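Local coordinates for putative ABC transporter, periplasmic binding protein, amino acid (Neisseria gonorrhoeae, PDB 2YJP) that serves as the solute receptor for L-cysteine, probably delivering it to an ABC transporter for uptake into the cell, at residues A49-K54 and D91-P96. The protein carries 1 engineered substitution. Sequence-based numbering, arbitrary orientation.
Sequences AAIKEK and DLLGSP. With ZN (zinc ion), chain I.
Ile51 meets Leu92 through one methyl on each side: CG2 of Ile51 lies 3.4 Å from CD2 of Leu92, closer than usual for two carbons, while the two side chains cross at about a right angle. In Ile51 a chi1 of -69° puts CG2 anti to the backbone N and so sends this methyl, not CG1, toward Leu92. Leu92 holds CG anti to its own N (chi1 -171°), which carries the branched end across, and CD2 is the methyl that reaches the isoleucine. Leu93 packs more loosely against the same turn of helix. Its CD2 rests 3.8 Å from the carbonyl O of Ile51, and its CD1 is 4.3 Å from Ile51 CG2, so the isoleucine methyl is met by both leucines. The aliphatic part of Lys52 runs along the more open flank, where CE comes within 3.4 Å of the carbonyl O of Leu92, a carbon–oxygen contact without an N-H donor. Beyond it, Lys52 NZ donates to a water (3.1 Å), which in turn donates to the carbonyl O of Asp91 (3.2 Å); this water bridges the two segments where they make no direct hydrogen bond. Gly94, with positive phi (104°), ends the helical path straight after Leu93 and turns the chain away. On the far side of helix 48-54, Glu53 OE1 binds a zinc ion at 2.5 Å, a long bond for zinc and a carboxylate. Ile57 of strand 57-61 touches both Ile51 and Leu93, while Leu250 and Trp253 of helix 248-264 pack on Ile51 and Leu92, respectively. This mainly apolar packing, away from the cysteine pocket, joins the short first helix of the model, 48-54, to the end of helix 80-93 beside the parallel sheet of one lobe of a two-lobed, family 3 periplasmic solute-binding protein.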
loop_
_atom_site.group_PDB
_atom_site.type_symbol
_atom_site.label_atom_id
_atom_site.label_comp_id
_atom_site.label_asym_id
_atom_site.label_seq_id
_atom_site.Cartn_x
_atom_site.Cartn_y
_atom_site.Cartn_z
ATOM N N ALA A 49 -16.020 13.306 16.346
ATOM C CA ALA A 49 -15.990 14.371 17.327
ATOM C C ALA A 49 -14.634 14.485 18.029
ATOM O O ALA A 49 -14.115 15.595 18.201
ATOM C CB ALA A 49 -17.143 14.244 18.342
ATOM N N ALA A 50 -14.063 13.357 18.453
ATOM C CA ALA A 50 -12.803 13.413 19.208
ATOM C C ALA A 50 -11.679 13.988 18.342
ATOM O O ALA A 50 -10.863 14.745 18.812
ATOM C CB ALA A 50 -12.425 12.059 19.744
ATOM N N ILE A 51 -11.659 13.617 17.073
ATOM C CA ILE A 51 -10.662 14.120 16.174
ATOM C C ILE A 51 -10.866 15.597 15.873
ATOM O O ILE A 51 -9.883 16.324 15.764
ATOM C CB ILE A 51 -10.598 13.291 14.890
ATOM C CG1 ILE A 51 -10.024 11.879 15.185
ATOM C CG2 ILE A 51 -9.738 14.023 13.812
ATOM C CD1 ILE A 51 -10.402 10.855 14.156
ATOM N N LYS A 52 -12.120 16.045 15.755
ATOM C CA LYS A 52 -12.394 17.472 15.487
ATOM C C LYS A 52 -11.847 18.263 16.668
ATOM O O LYS A 52 -11.307 19.335 16.485
ATOM C CB LYS A 52 -13.889 17.768 15.230
ATOM C CG LYS A 52 -14.393 17.247 13.861
ATOM C CD LYS A 52 -15.835 17.637 13.597
ATOM C CE LYS A 52 -16.093 17.819 12.095
ATOM N NZ LYS A 52 -17.564 17.859 11.815
ATOM N N GLU A 53 -11.903 17.671 17.865
ATOM C CA GLU A 53 -11.509 18.362 19.080
ATOM C C GLU A 53 -9.999 18.541 19.155
ATOM O O GLU A 53 -9.494 19.586 19.528
ATOM C CB GLU A 53 -11.988 17.598 20.299
ATOM C CG GLU A 53 -11.623 18.241 21.611
ATOM C CD GLU A 53 -12.537 17.777 22.705
ATOM O OE1 GLU A 53 -12.551 16.563 23.022
ATOM O OE2 GLU A 53 -13.275 18.623 23.236
ATOM N N LYS A 54 -9.278 17.494 18.807
ATOM C CA LYS A 54 -7.841 17.627 18.674
ATOM C C LYS A 54 -7.379 18.546 17.547
ATOM O O LYS A 54 -6.283 19.057 17.632
ATOM C CB LYS A 54 -7.190 16.263 18.493
ATOM C CG LYS A 54 -7.198 15.405 19.785
ATOM C CD LYS A 54 -6.595 14.018 19.542
ATOM C CE LYS A 54 -7.714 12.992 19.318
ATOM N NZ LYS A 54 -7.352 11.784 18.423
ATOM N N ASP A 91 -11.887 17.768 4.454
ATOM C CA ASP A 91 -13.339 17.666 4.726
ATOM C C ASP A 91 -13.594 17.628 6.226
ATOM O O ASP A 91 -14.530 18.207 6.703
ATOM C CB ASP A 91 -13.936 16.423 4.073
ATOM C CG ASP A 91 -14.053 16.554 2.595
ATOM O OD1 ASP A 91 -14.185 17.709 2.142
ATOM O OD2 ASP A 91 -13.997 15.516 1.875
ATOM N N LEU A 92 -12.737 16.929 6.961
ATOM C CA LEU A 92 -12.975 16.712 8.363
ATOM C C LEU A 92 -12.621 17.943 9.200
ATOM O O LEU A 92 -13.316 18.287 10.143
ATOM C CB LEU A 92 -12.153 15.527 8.853
ATOM C CG LEU A 92 -12.526 15.112 10.288
ATOM C CD1 LEU A 92 -13.890 14.400 10.398
ATOM C CD2 LEU A 92 -11.451 14.283 10.887
ATOM N N LEU A 93 -11.527 18.592 8.833
ATOM C CA LEU A 93 -10.882 19.566 9.670
ATOM C C LEU A 93 -10.815 20.940 9.048
ATOM O O LEU A 93 -10.549 21.905 9.759
ATOM C CB LEU A 93 -9.465 19.091 10.059
ATOM C CG LEU A 93 -9.574 17.929 11.039
ATOM C CD1 LEU A 93 -8.670 16.936 10.831
ATOM C CD2 LEU A 93 -9.488 18.287 12.486
ATOM N N GLY A 94 -11.048 21.046 7.749
ATOM C CA GLY A 94 -11.146 22.373 7.116
ATOM C C GLY A 94 -9.881 22.696 6.343
ATOM O O GLY A 94 -9.827 23.671 5.610
ATOM N N SER A 95 -8.856 21.849 6.474
ATOM C CA SER A 95 -7.590 22.107 5.778
ATOM C C SER A 95 -6.785 20.836 5.516
ATOM O O SER A 95 -6.609 20.041 6.425
ATOM C CB SER A 95 -6.756 23.132 6.588
ATOM O OG SER A 95 -5.392 23.131 6.204
ATOM N N PRO A 96 -6.276 20.644 4.286
ATOM C CA PRO A 96 -5.491 19.428 4.047
ATOM C C PRO A 96 -4.182 19.381 4.865
ATOM O O PRO A 96 -3.575 18.318 4.978
ATOM C CB PRO A 96 -5.193 19.490 2.539
ATOM C CG PRO A 96 -5.308 20.946 2.177
ATOM C CD PRO A 96 -6.358 21.502 3.078
HETATM ZN ZN ZN I . -12.133 16.747 25.457
HETATM O O HOH W 1 -16.902 17.406 8.773
#